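Local coordinates for protein TSC1 N-terminal domain (Chaetomium thermophilum, PDB 7A0M) that is the N-terminal part of TSC1, a subunit of the TSC complex, and probably contributes to its binding of lysosomal phosphoinositides and control of mTORC1 signalling, at residues B[329-334]-B[377-382]; B[340-345]-B[364-369]; B[231-236]-B[268-273]; B[207-212]-B[249-254]. One frame throughout, in Å; residues are numbered along the deposited sequence.

Contact 1 (B[329-334]-B[377-382]); sequences ILYGLY and LLHPNF
His379 reaches out from a loop to the last turn of helix 323-333, where it meets Tyr331 and Gly332 near the C-terminal end of this alpha-solenoid. Its CB lies 3.5 Å from Tyr331 OH, so the chain starts out beside the tip of the tyrosine. CG is anti to the backbone N (chi1 -162°), and the imidazole runs back past the phenol toward the helix. CD2 sits above one face of the Tyr331 ring, shifted toward the rim, as the edge of an edge-to-face pair with planes at 86°; the same carbon comes to 3.2 Å from Tyr331 O. At the tip, NE2 donates to Gly332 O over 2.9 Å, from above the carbonyl plane. The other nitrogen, ND1, accepts a hydrogen bond from Asn381 N in the plane of the ring, also at 2.9 Å. With both nitrogens bonded, the rotation of the imidazole is fixed. An alanine here would probably deprive Gly332 O and Asn381 N of these partners and leave one face of the Tyr331 ring without the imidazole edge. The phenol has its own hold on the loop, because Tyr331 OH donates to Leu377 O at 2.6 Å. Leu378 of the second subunit packs on Tyr331, which puts the tyrosine in the subunit interface. Beside the hydroxyl, Phe382 CE2 approaches Tyr331 CE1 to 4.2 Å, the two side chains crossing at about a right angle.

Contact 2 (B[340-345]-B[364-369]); sequences DYIRKP and EIRERS. With SO4 (sulfate ion), chain E.
Arg366 turns the edge of its guanidinium to the backbone of Arg343: NH1 lies 2.8 Å from Arg343 O, but the N-H...O angle is only 116° and the bond is weak. The guanidinium of Arg343 has Lys344 CB over one face, near the rim. Its edge takes Asp340 OD1 in plane, gripped side-on by NE and, at 2.8 Å, by NH2, both reaching that one oxygen from the same face of the carboxylate. A sulfate, probably from the crystallisation liquor, sits further round the edge; its firmer bond is from Lys344 NZ to O2 at 2.9 Å, while Arg343 NH1 to O4 is weak. An alanine in place of Arg343 would probably leave Asp340 OD1 without both its donors, NE and NH2, and without its charge partner. Away from the charges, Ile342 packs by CG2 on the methylene Arg366 CG at 3.7 Å and more loosely on Ile365 CG2, with its CD1 against the hydroxyl Ser369 OG, which donates to Ile365 O. Arg366 NH1 also bonds Tyr383 O of the second subunit. Helices 335-343 and 357-373 thus join by a buried helix-helix contact where the second subunit packs against this alpha-solenoid.

Contact 3 (B[231-236]-B[268-273]); sequences NILQSL and PTLFNI
Leu233 and Leu236 project from one side of helix 228-238 against Thr269, Leu270 and Ile273 of helix 267-278. Each leucine meets Ile273 at about a right angle, whereas Leu233 and the pair Thr269 and Leu270 cross obliquely. Ile273 is the side chain common to both leucines. Its CG1 is anti to the carbonyl carbon (chi1 -70°) and CD1 extends the chain (chi2 174°), which carries this methyl across to both leucines. That methyl, CD1, lies 3.7 Å from Leu236 CB and 3.9 Å from Leu233 CD2, while the branch methyl Ile273 CG2 rests 3.8 Å from Leu236 CB. The two methyls of Leu233 divide the remaining work. CD2, besides its contact with Ile273, meets Leu270 CD2 at 3.9 Å; CD1 instead faces Thr269 CG2 at 4.0 Å. Thr269 therefore presents its methyl to the contact, that methyl being anti to its backbone N.

The contact is wholly apolar, methyl against methyl and methylene, and most of the side chains in it are buried. The helix segments run nearly in the same direction, 31° apart, with axes 10.4 Å from each other at closest approach. Helix 242-255 comes between them in the chain and covers the same patch: its Leu252 touches both Leu233 and Leu236. Beyond the contact, Leu236 O takes a hydrogen bond from Arg276, a turn further along helix 267-278. Two near-parallel helices packed side by side, with the intervening helix laid against them, are consistent with successive layers of a HEAT-like alpha-solenoid.

Contact 4 (B[207-212]-B[249-254]); sequences SLLCAF and LIALVM
Cys210 is the bump that helix 199-214 pushes against helix 242-255. Its SG, anti to the carbonyl carbon (chi1 -66°), settles into a shallow dip formed by Ile250 and Ala251. Ile250 CG2 makes one wall of this dip at 3.9 Å from Cys210 SG, and the floor is the backbone, with Ala251 N 4.1 Å from the sulfur. The other wall is the small Ala251 CB, which stands 4.2 Å from Cys210 SG. The same CB is also met by Leu209 CD2 at 3.9 Å, from roughly a right angle to the sulfur, so the alanine methyl is a low knob touched by a leucine branch and a thiol. Small groups on both sides let the backbones come close: the CA atoms of Cys210 and Ala251 are 5.6 Å apart, and the helix segments run 24° from parallel. Such near-parallel neighbours, one helix apart in sequence, are what an alpha-solenoid builds from layer to layer; here helix 228-238 is the one between, and its Ile232 backs Leu209. One turn on from Ala251, Met254, a selenomethionine introduced in place of methionine, supplies the long projection. Its chain runs straight out to the selenium and then bends at the last torsion (chi3 70°), which lays the methyl over the opposite helix. Met254 SE lies 4.2 Å from Cys210 CB, and the terminal CE reaches Cys210 O at 3.7 Å.

In the fold
Contacts 3 and 4 both join near-parallel helices mainly through apolar side chains, without hydrogen bonds between the segments, and they interlock: their segments alternate along the chain and Leu236 packs on Leu249. Contact 3 is buried; contact 4, nearest the chain's centre, is only partly so. Contacts 1 and 2 lie farther out, their centres about 29 and 34 Å from the chain's centre, and both touch the second subunit. There the chemistry turns polar: contact 1, buried, ties a loop to a helix end by two hydrogen bonds; contact 2, also buried, has one weak bond across it and a salt bridge within 340-345, beside a sulfate. Helix 267-278 connects the groups through Leu270 on Leu330 and a probable Asn272-Tyr341 hydrogen bond.

Contact 1 (B[329-334]-B[377-382])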
loop_
_atom_site.group_PDB
_atom_site.type_symbol
_atom_site.label_atom_id
_atom_site.label_comp_id
_atom_site.label_asym_id
_atom_site.label_seq_id
_atom_site.Cartn_x
_atom_site.Cartn_y
_atom_site.Cartn_z
ATOM N N ILE B 329 6.867 -8.930 7.665
ATOM C CA ILE B 329 7.461 -8.650 8.967
ATOM C C ILE B 329 8.664 -7.722 8.826
ATOM O O ILE B 329 8.909 -6.880 9.699
ATOM C CB ILE B 329 7.820 -9.964 9.693
ATOM C CG1 ILE B 329 8.069 -9.705 11.180
ATOM C CG2 ILE B 329 9.027 -10.643 9.058
ATOM C CD1 ILE B 329 6.865 -9.142 11.905
ATOM N N LEU B 330 9.426 -7.842 7.736
ATOM C CA LEU B 330 10.535 -6.921 7.506
ATOM C C LEU B 330 10.022 -5.520 7.201
ATOM O O LEU B 330 10.530 -4.529 7.741
ATOM C CB LEU B 330 11.416 -7.427 6.363
ATOM C CG LEU B 330 12.226 -8.704 6.584
ATOM C CD1 LEU B 330 12.971 -9.076 5.311
ATOM C CD2 LEU B 330 13.194 -8.536 7.745
ATOM N N TYR B 331 9.012 -5.421 6.335
ATOM C CA TYR B 331 8.432 -4.125 6.008
ATOM C C TYR B 331 7.690 -3.526 7.196
ATOM O O TYR B 331 7.638 -2.299 7.338
ATOM C CB TYR B 331 7.499 -4.268 4.805
ATOM C CG TYR B 331 6.780 -3.000 4.410
ATOM C CD1 TYR B 331 7.434 -1.995 3.711
ATOM C CD2 TYR B 331 5.440 -2.815 4.722
ATOM C CE1 TYR B 331 6.778 -0.836 3.342
ATOM C CE2 TYR B 331 4.774 -1.661 4.359
ATOM C CZ TYR B 331 5.449 -0.675 3.669
ATOM O OH TYR B 331 4.788 0.475 3.304
ATOM N N GLY B 332 7.110 -4.368 8.054
ATOM C CA GLY B 332 6.405 -3.855 9.215
ATOM C C GLY B 332 7.322 -3.285 10.277
ATOM O O GLY B 332 6.950 -2.337 10.976
ATOM N N LEU B 333 8.524 -3.845 10.417
ATOM C CA LEU B 333 9.444 -3.443 11.475
ATOM C C LEU B 333 10.397 -2.336 11.033
ATOM O O LEU B 333 10.591 -1.358 11.760
ATOM C CB LEU B 333 10.233 -4.657 11.973
ATOM C CG LEU B 333 9.389 -5.742 12.646
ATOM C CD1 LEU B 333 10.263 -6.870 13.177
ATOM C CD2 LEU B 333 8.548 -5.139 13.757
ATOM N N TYR B 334 11.010 -2.479 9.858
ATOM C CA TYR B 334 11.977 -1.504 9.350
ATOM C C TYR B 334 11.688 -1.227 7.881
ATOM O O TYR B 334 12.451 -1.621 6.992
ATOM C CB TYR B 334 13.410 -2.003 9.551
ATOM C CG TYR B 334 13.816 -2.095 11.004
ATOM C CD1 TYR B 334 13.595 -3.256 11.735
ATOM C CD2 TYR B 334 14.416 -1.020 11.647
ATOM C CE1 TYR B 334 13.960 -3.343 13.064
ATOM C CE2 TYR B 334 14.784 -1.098 12.976
ATOM C CZ TYR B 334 14.555 -2.262 13.678
ATOM O OH TYR B 334 14.921 -2.344 15.003
ATOM N N LEU B 377 0.180 -1.430 2.396
ATOM C CA LEU B 377 -0.104 -0.008 2.481
ATOM C C LEU B 377 1.168 0.776 2.794
ATOM O O LEU B 377 2.184 0.221 3.224
ATOM C CB LEU B 377 -1.153 0.263 3.560
ATOM C CG LEU B 377 -2.509 -0.427 3.402
ATOM C CD1 LEU B 377 -3.262 -0.412 4.723
ATOM C CD2 LEU B 377 -3.325 0.239 2.308
ATOM N N LEU B 378 1.104 2.086 2.566
ATOM C CA LEU B 378 2.186 2.970 2.978
ATOM C C LEU B 378 2.383 2.894 4.489
ATOM O O LEU B 378 1.422 2.981 5.260
ATOM C CB LEU B 378 1.888 4.408 2.553
ATOM C CG LEU B 378 2.950 5.451 2.912
ATOM C CD1 LEU B 378 4.241 5.199 2.144
ATOM C CD2 LEU B 378 2.435 6.860 2.658
ATOM N N HIS B 379 3.635 2.732 4.906
ATOM C CA HIS B 379 3.955 2.542 6.315
ATOM C C HIS B 379 3.980 3.889 7.035
ATOM O O HIS B 379 4.464 4.880 6.479
ATOM C CB HIS B 379 5.306 1.845 6.463
ATOM C CG HIS B 379 5.526 1.226 7.807
ATOM N ND1 HIS B 379 5.780 1.971 8.938
ATOM C CD2 HIS B 379 5.551 -0.071 8.198
ATOM C CE1 HIS B 379 5.939 1.161 9.970
ATOM N NE2 HIS B 379 5.807 -0.083 9.547
ATOM N N PRO B 380 3.457 3.958 8.262
ATOM C CA PRO B 380 3.498 5.230 9.004
ATOM C C PRO B 380 4.905 5.741 9.270
ATOM O O PRO B 380 5.070 6.945 9.507
ATOM C CB PRO B 380 2.771 4.901 10.316
ATOM C CG PRO B 380 1.970 3.683 10.030
ATOM C CD PRO B 380 2.708 2.914 8.981
ATOM N N ASN B 381 5.920 4.871 9.243
ATOM C CA ASN B 381 7.293 5.319 9.460
ATOM C C ASN B 381 7.718 6.349 8.425
ATOM O O ASN B 381 8.561 7.207 8.713
ATOM C CB ASN B 381 8.248 4.125 9.441
ATOM C CG ASN B 381 8.257 3.366 10.750
ATOM O OD1 ASN B 381 7.311 3.449 11.536
ATOM N ND2 ASN B 381 9.332 2.629 10.998
ATOM N N PHE B 382 7.151 6.282 7.220
ATOM C CA PHE B 382 7.503 7.238 6.179
ATOM C C PHE B 382 7.030 8.649 6.513
ATOM O O PHE B 382 7.484 9.602 5.873
ATOM C CB PHE B 382 6.945 6.778 4.830
ATOM C CG PHE B 382 7.642 5.564 4.266
ATOM C CD1 PHE B 382 8.906 5.669 3.704
ATOM C CD2 PHE B 382 7.036 4.318 4.301
ATOM C CE1 PHE B 382 9.547 4.556 3.192
ATOM C CE2 PHE B 382 7.675 3.203 3.789
ATOM C CZ PHE B 382 8.932 3.323 3.233
#

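Contact 2 (B[340-345]-B[364-369])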
loop_
_atom_site.group_PDB
_atom_site.type_symbol
_atom_site.label_atom_id
_atom_site.label_comp_id
_atom_site.label_asym_id
_atom_site.label_seq_id
_atom_site.Cartn_x
_atom_site.Cartn_y
_atom_site.Cartn_z
ATOM N N ASP B 340 15.017 0.754 1.182
ATOM C CA ASP B 340 16.323 1.263 0.778
ATOM C C ASP B 340 17.251 0.137 0.341
ATOM O O ASP B 340 18.083 0.334 -0.550
ATOM C CB ASP B 340 16.957 2.064 1.913
ATOM C CG ASP B 340 18.199 2.813 1.472
ATOM O OD1 ASP B 340 18.059 3.863 0.808
ATOM O OD2 ASP B 340 19.317 2.353 1.788
ATOM N N TYR B 341 17.133 -1.041 0.961
ATOM C CA TYR B 341 17.891 -2.196 0.491
ATOM C C TYR B 341 17.458 -2.584 -0.917
ATOM O O TYR B 341 18.296 -2.862 -1.781
ATOM C CB TYR B 341 17.713 -3.370 1.456
ATOM C CG TYR B 341 18.361 -4.658 0.993
ATOM C CD1 TYR B 341 19.710 -4.899 1.221
ATOM C CD2 TYR B 341 17.624 -5.635 0.336
ATOM C CE1 TYR B 341 20.309 -6.072 0.803
ATOM C CE2 TYR B 341 18.215 -6.813 -0.087
ATOM C CZ TYR B 341 19.557 -7.026 0.151
ATOM O OH TYR B 341 20.148 -8.197 -0.266
ATOM N N ILE B 342 16.145 -2.615 -1.160
ATOM C CA ILE B 342 15.638 -2.915 -2.494
ATOM C C ILE B 342 16.021 -1.813 -3.474
ATOM O O ILE B 342 16.295 -2.085 -4.650
ATOM C CB ILE B 342 14.113 -3.124 -2.443
ATOM C CG1 ILE B 342 13.768 -4.323 -1.558
ATOM C CG2 ILE B 342 13.539 -3.316 -3.841
ATOM C CD1 ILE B 342 12.282 -4.529 -1.366
ATOM N N ARG B 343 16.070 -0.561 -3.012
ATOM C CA ARG B 343 16.417 0.541 -3.905
ATOM C C ARG B 343 17.881 0.484 -4.313
ATOM O O ARG B 343 18.211 0.615 -5.497
ATOM C CB ARG B 343 16.127 1.885 -3.237
ATOM C CG ARG B 343 16.503 3.070 -4.116
ATOM C CD ARG B 343 16.431 4.390 -3.372
ATOM N NE ARG B 343 17.411 4.455 -2.291
ATOM C CZ ARG B 343 18.669 4.862 -2.445
ATOM N NH1 ARG B 343 19.103 5.238 -3.641
ATOM N NH2 ARG B 343 19.494 4.891 -1.408
ATOM N N LYS B 344 18.772 0.293 -3.347
ATOM C CA LYS B 344 20.212 0.347 -3.591
ATOM C C LYS B 344 20.879 -0.781 -2.824
ATOM O O LYS B 344 21.444 -0.575 -1.744
ATOM C CB LYS B 344 20.783 1.712 -3.194
ATOM C CG LYS B 344 22.186 1.987 -3.711
ATOM C CD LYS B 344 22.776 3.227 -3.057
ATOM C CE LYS B 344 24.150 3.549 -3.620
ATOM N NZ LYS B 344 24.871 4.557 -2.794
ATOM N N PRO B 345 20.834 -2.005 -3.360
ATOM C CA PRO B 345 21.577 -3.104 -2.730
ATOM C C PRO B 345 23.070 -2.995 -2.951
ATOM O O PRO B 345 23.825 -3.812 -2.403
ATOM C CB PRO B 345 21.001 -4.349 -3.410
ATOM C CG PRO B 345 20.612 -3.865 -4.767
ATOM C CD PRO B 345 20.137 -2.440 -4.585
ATOM N N GLU B 364 16.273 -6.809 -10.984
ATOM C CA GLU B 364 15.576 -8.081 -10.818
ATOM C C GLU B 364 14.967 -8.208 -9.425
ATOM O O GLU B 364 13.860 -8.738 -9.275
ATOM C CB GLU B 364 16.535 -9.236 -11.098
ATOM C CG GLU B 364 16.892 -9.410 -12.566
ATOM C CD GLU B 364 17.993 -10.429 -12.779
ATOM O OE1 GLU B 364 18.490 -10.986 -11.778
ATOM O OE2 GLU B 364 18.364 -10.674 -13.946
ATOM N N ILE B 365 15.677 -7.740 -8.394
ATOM C CA ILE B 365 15.116 -7.744 -7.045
ATOM C C ILE B 365 13.882 -6.854 -6.979
ATOM O O ILE B 365 12.867 -7.215 -6.371
ATOM C CB ILE B 365 16.181 -7.314 -6.017
ATOM C CG1 ILE B 365 17.312 -8.340 -5.951
ATOM C CG2 ILE B 365 15.552 -7.123 -4.642
ATOM C CD1 ILE B 365 17.002 -9.545 -5.092
ATOM N N ARG B 366 13.949 -5.677 -7.607
ATOM C CA ARG B 366 12.802 -4.774 -7.632
ATOM C C ARG B 366 11.621 -5.400 -8.360
ATOM O O ARG B 366 10.487 -5.373 -7.867
ATOM C CB ARG B 366 13.191 -3.454 -8.294
ATOM C CG ARG B 366 14.037 -2.547 -7.436
ATOM C CD ARG B 366 14.133 -1.177 -8.070
ATOM N NE ARG B 366 15.152 -1.105 -9.111
ATOM C CZ ARG B 366 16.377 -0.626 -8.917
ATOM N NH1 ARG B 366 16.732 -0.177 -7.721
ATOM N NH2 ARG B 366 17.244 -0.595 -9.918
ATOM N N GLU B 367 11.870 -5.962 -9.545
ATOM C CA GLU B 367 10.782 -6.497 -10.355
ATOM C C GLU B 367 10.079 -7.649 -9.646
ATOM O O GLU B 367 8.857 -7.805 -9.761
ATOM C CB GLU B 367 11.317 -6.943 -11.715
ATOM C CG GLU B 367 10.248 -7.119 -12.784
ATOM C CD GLU B 367 9.506 -5.830 -13.090
ATOM O OE1 GLU B 367 8.560 -5.488 -12.347
ATOM O OE2 GLU B 367 9.874 -5.151 -14.071
ATOM N N ARG B 368 10.831 -8.460 -8.901
ATOM C CA ARG B 368 10.231 -9.548 -8.142
ATOM C C ARG B 368 9.601 -9.078 -6.839
ATOM O O ARG B 368 8.763 -9.792 -6.278
ATOM C CB ARG B 368 11.278 -10.625 -7.848
ATOM C CG ARG B 368 11.757 -11.371 -9.081
ATOM C CD ARG B 368 12.495 -12.640 -8.698
ATOM N NE ARG B 368 12.773 -13.482 -9.858
ATOM C CZ ARG B 368 12.898 -14.804 -9.806
ATOM N NH1 ARG B 368 12.764 -15.439 -8.649
ATOM N NH2 ARG B 368 13.152 -15.493 -10.909
ATOM N N SER B 369 9.982 -7.899 -6.346
ATOM C CA SER B 369 9.355 -7.325 -5.163
ATOM C C SER B 369 8.058 -6.592 -5.479
ATOM O O SER B 369 7.373 -6.152 -4.549
ATOM C CB SER B 369 10.323 -6.370 -4.462
ATOM O OG SER B 369 11.486 -7.048 -4.020
HETATM S S SO4 E . 22.800 7.569 -3.153
HETATM O O1 SO4 E . 24.107 7.552 -3.802
HETATM O O2 SO4 E . 22.720 6.474 -2.190
HETATM O O3 SO4 E . 22.617 8.841 -2.459
HETATM O O4 SO4 E . 21.754 7.409 -4.159
#

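Contact 3 (B[231-236]-B[268-273])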
loop_
_atom_site.group_PDB
_atom_site.type_symbol
_atom_site.label_atom_id
_atom_site.label_comp_id
_atom_site.label_asym_id
_atom_site.label_seq_id
_atom_site.Cartn_x
_atom_site.Cartn_y
_atom_site.Cartn_z
ATOM N N ASN B 231 22.241 -19.460 14.110
ATOM C CA ASN B 231 22.177 -20.680 13.315
ATOM C C ASN B 231 20.878 -20.780 12.525
ATOM O O ASN B 231 20.844 -21.440 11.480
ATOM C CB ASN B 231 22.353 -21.905 14.212
ATOM C CG ASN B 231 23.799 -22.127 14.612
ATOM O OD1 ASN B 231 24.713 -21.916 13.814
ATOM N ND2 ASN B 231 24.014 -22.550 15.851
ATOM N N ILE B 232 19.804 -20.154 13.010
ATOM C CA ILE B 232 18.599 -20.013 12.195
ATOM C C ILE B 232 18.914 -19.219 10.934
ATOM O O ILE B 232 18.563 -19.621 9.818
ATOM C CB ILE B 232 17.473 -19.349 13.007
ATOM C CG1 ILE B 232 17.082 -20.224 14.200
ATOM C CG2 ILE B 232 16.266 -19.078 12.119
ATOM C CD1 ILE B 232 16.218 -19.516 15.219
ATOM N N LEU B 233 19.579 -18.073 11.097
ATOM C CA LEU B 233 19.978 -17.269 9.947
ATOM C C LEU B 233 20.980 -18.015 9.075
ATOM O O LEU B 233 20.973 -17.875 7.846
ATOM C CB LEU B 233 20.569 -15.941 10.419
ATOM C CG LEU B 233 19.684 -15.095 11.338
ATOM C CD1 LEU B 233 20.295 -13.718 11.559
ATOM C CD2 LEU B 233 18.272 -14.972 10.785
ATOM N N GLN B 234 21.856 -18.808 9.695
ATOM C CA GLN B 234 22.844 -19.563 8.929
ATOM C C GLN B 234 22.180 -20.623 8.059
ATOM O O GLN B 234 22.599 -20.847 6.917
ATOM C CB GLN B 234 23.862 -20.191 9.878
ATOM C CG GLN B 234 25.066 -20.807 9.198
ATOM C CD GLN B 234 26.299 -20.782 10.077
ATOM O OE1 GLN B 234 27.369 -21.243 9.679
ATOM N NE2 GLN B 234 26.166 -20.207 11.270
ATOM N N SER B 235 21.152 -21.294 8.583
ATOM C CA SER B 235 20.386 -22.231 7.767
ATOM C C SER B 235 19.698 -21.517 6.611
ATOM O O SER B 235 19.662 -22.028 5.486
ATOM C CB SER B 235 19.362 -22.965 8.631
ATOM O OG SER B 235 18.553 -23.825 7.844
ATOM N N LEU B 236 19.143 -20.331 6.873
ATOM C CA LEU B 236 18.466 -19.573 5.825
ATOM C C LEU B 236 19.427 -19.142 4.723
ATOM O O LEU B 236 19.006 -18.943 3.578
ATOM C CB LEU B 236 17.773 -18.356 6.436
ATOM C CG LEU B 236 16.525 -18.642 7.275
ATOM C CD1 LEU B 236 16.231 -17.484 8.211
ATOM C CD2 LEU B 236 15.330 -18.913 6.375
ATOM N N PRO B 268 21.356 -6.194 7.669
ATOM C CA PRO B 268 21.994 -6.613 6.407
ATOM C C PRO B 268 21.879 -8.105 6.154
ATOM O O PRO B 268 21.681 -8.526 5.006
ATOM C CB PRO B 268 23.452 -6.172 6.589
ATOM C CG PRO B 268 23.382 -5.049 7.555
ATOM C CD PRO B 268 22.288 -5.419 8.510
ATOM N N THR B 269 21.997 -8.920 7.202
ATOM C CA THR B 269 21.808 -10.359 7.056
ATOM C C THR B 269 20.357 -10.688 6.719
ATOM O O THR B 269 20.083 -11.497 5.826
ATOM C CB THR B 269 22.236 -11.072 8.337
ATOM O OG1 THR B 269 23.600 -10.744 8.637
ATOM C CG2 THR B 269 22.093 -12.572 8.188
ATOM N N LEU B 270 19.413 -10.066 7.430
ATOM C CA LEU B 270 17.998 -10.324 7.184
ATOM C C LEU B 270 17.590 -9.912 5.773
ATOM O O LEU B 270 16.803 -10.607 5.119
ATOM C CB LEU B 270 17.149 -9.594 8.224
ATOM C CG LEU B 270 17.366 -10.026 9.676
ATOM C CD1 LEU B 270 16.656 -9.082 10.634
ATOM C CD2 LEU B 270 16.890 -11.456 9.884
ATOM N N PHE B 271 18.114 -8.784 5.288
ATOM C CA PHE B 271 17.792 -8.344 3.933
ATOM C C PHE B 271 18.385 -9.280 2.887
ATOM O O PHE B 271 17.740 -9.577 1.875
ATOM C CB PHE B 271 18.287 -6.914 3.715
ATOM C CG PHE B 271 17.600 -5.892 4.575
ATOM C CD1 PHE B 271 16.331 -6.129 5.079
ATOM C CD2 PHE B 271 18.220 -4.691 4.875
ATOM C CE1 PHE B 271 15.696 -5.187 5.870
ATOM C CE2 PHE B 271 17.591 -3.746 5.664
ATOM C CZ PHE B 271 16.328 -3.995 6.162
ATOM N N ASN B 272 19.616 -9.749 3.108
ATOM C CA ASN B 272 20.234 -10.683 2.172
ATOM C C ASN B 272 19.495 -12.014 2.133
ATOM O O ASN B 272 19.421 -12.649 1.075
ATOM C CB ASN B 272 21.703 -10.899 2.533
ATOM C CG ASN B 272 22.568 -9.698 2.203
ATOM O OD1 ASN B 272 22.209 -8.869 1.366
ATOM N ND2 ASN B 272 23.718 -9.599 2.861
ATOM N N ILE B 273 18.954 -12.455 3.271
ATOM C CA ILE B 273 18.163 -13.682 3.290
ATOM C C ILE B 273 16.925 -13.531 2.416
ATOM O O ILE B 273 16.568 -14.442 1.660
ATOM C CB ILE B 273 17.795 -14.061 4.737
ATOM C CG1 ILE B 273 19.038 -14.526 5.499
ATOM C CG2 ILE B 273 16.719 -15.141 4.757
ATOM C CD1 ILE B 273 18.790 -14.786 6.968
#

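Contact 4 (B[207-212]-B[249-254])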
loop_
_atom_site.group_PDB
_atom_site.type_symbol
_atom_site.label_atom_id
_atom_site.label_comp_id
_atom_site.label_asym_id
_atom_site.label_seq_id
_atom_site.Cartn_x
_atom_site.Cartn_y
_atom_site.Cartn_z
ATOM N N SER B 207 11.032 -27.663 13.877
ATOM C CA SER B 207 9.627 -27.916 14.183
ATOM C C SER B 207 9.355 -27.762 15.674
ATOM O O SER B 207 8.355 -27.152 16.072
ATOM C CB SER B 207 9.227 -29.311 13.703
ATOM O OG SER B 207 9.336 -29.417 12.295
ATOM N N LEU B 208 10.235 -28.313 16.513
ATOM C CA LEU B 208 10.067 -28.179 17.956
ATOM C C LEU B 208 10.195 -26.727 18.396
ATOM O O LEU B 208 9.512 -26.290 19.331
ATOM C CB LEU B 208 11.090 -29.052 18.683
ATOM C CG LEU B 208 11.030 -29.063 20.210
ATOM C CD1 LEU B 208 9.710 -29.641 20.693
ATOM C CD2 LEU B 208 12.200 -29.842 20.778
ATOM N N LEU B 209 11.073 -25.963 17.739
ATOM C CA LEU B 209 11.192 -24.541 18.048
ATOM C C LEU B 209 9.889 -23.804 17.765
ATOM O O LEU B 209 9.459 -22.962 18.561
ATOM C CB LEU B 209 12.343 -23.923 17.257
ATOM C CG LEU B 209 12.562 -22.421 17.453
ATOM C CD1 LEU B 209 12.771 -22.087 18.923
ATOM C CD2 LEU B 209 13.742 -21.940 16.622
ATOM N N CYS B 210 9.253 -24.101 16.629
ATOM C CA CYS B 210 7.960 -23.495 16.325
ATOM C C CYS B 210 6.923 -23.851 17.382
ATOM O O CYS B 210 6.155 -22.989 17.824
ATOM C CB CYS B 210 7.488 -23.934 14.939
ATOM S SG CYS B 210 8.509 -23.331 13.572
ATOM N N ALA B 211 6.884 -25.120 17.797
ATOM C CA ALA B 211 5.960 -25.523 18.853
ATOM C C ALA B 211 6.292 -24.826 20.166
ATOM O O ALA B 211 5.391 -24.483 20.940
ATOM C CB ALA B 211 5.989 -27.041 19.026
ATOM N N PHE B 212 7.582 -24.615 20.437
ATOM C CA PHE B 212 7.985 -23.933 21.663
ATOM C C PHE B 212 7.510 -22.484 21.672
ATOM O O PHE B 212 6.874 -22.036 22.632
ATOM C CB PHE B 212 9.502 -24.000 21.824
ATOM C CG PHE B 212 10.013 -23.295 23.048
ATOM C CD1 PHE B 212 9.606 -23.691 24.312
ATOM C CD2 PHE B 212 10.903 -22.242 22.935
ATOM C CE1 PHE B 212 10.075 -23.044 25.440
ATOM C CE2 PHE B 212 11.378 -21.591 24.060
ATOM C CZ PHE B 212 10.964 -21.994 25.313
ATOM N N LEU B 249 12.447 -20.184 8.233
ATOM C CA LEU B 249 11.826 -18.884 8.006
ATOM C C LEU B 249 10.593 -18.704 8.883
ATOM O O LEU B 249 10.352 -17.610 9.405
ATOM C CB LEU B 249 11.468 -18.722 6.529
ATOM C CG LEU B 249 11.130 -17.295 6.093
ATOM C CD1 LEU B 249 12.326 -16.380 6.316
ATOM C CD2 LEU B 249 10.694 -17.266 4.637
ATOM N N ILE B 250 9.804 -19.766 9.058
ATOM C CA ILE B 250 8.643 -19.689 9.940
ATOM C C ILE B 250 9.084 -19.389 11.366
ATOM O O ILE B 250 8.479 -18.561 12.058
ATOM C CB ILE B 250 7.818 -20.988 9.864
ATOM C CG1 ILE B 250 7.162 -21.125 8.489
ATOM C CG2 ILE B 250 6.764 -21.022 10.961
ATOM C CD1 ILE B 250 6.405 -22.421 8.300
ATOM N N ALA B 251 10.149 -20.051 11.824
ATOM C CA ALA B 251 10.672 -19.773 13.158
ATOM C C ALA B 251 11.148 -18.331 13.273
ATOM O O ALA B 251 10.885 -17.662 14.279
ATOM C CB ALA B 251 11.806 -20.742 13.491
ATOM N N LEU B 252 11.847 -17.832 12.251
ATOM C CA LEU B 252 12.330 -16.454 12.287
ATOM C C LEU B 252 11.174 -15.461 12.328
ATOM O O LEU B 252 11.212 -14.486 13.086
ATOM C CB LEU B 252 13.228 -16.180 11.080
ATOM C CG LEU B 252 13.809 -14.765 10.992
ATOM C CD1 LEU B 252 14.703 -14.475 12.189
ATOM C CD2 LEU B 252 14.571 -14.569 9.690
ATOM N N VAL B 253 10.139 -15.691 11.515
ATOM C CA VAL B 253 8.996 -14.780 11.481
ATOM C C VAL B 253 8.289 -14.748 12.832
ATOM O O VAL B 253 7.799 -13.699 13.268
ATOM C CB VAL B 253 8.038 -15.174 10.340
ATOM C CG1 VAL B 253 6.738 -14.389 10.428
ATOM C CG2 VAL B 253 8.701 -14.939 8.991
HETATM N N MSE B 254 8.235 -15.884 13.521
HETATM C CA MSE B 254 7.584 -15.947 14.825
HETATM C C MSE B 254 8.417 -15.275 15.914
HETATM O O MSE B 254 7.884 -14.805 16.918
HETATM C CB MSE B 254 7.305 -17.403 15.217
HETATM C CG MSE B 254 6.325 -18.130 14.306
HETATM SE SE MSE B 254 6.078 -20.009 14.791
HETATM C CE MSE B 254 5.089 -19.768 16.453
#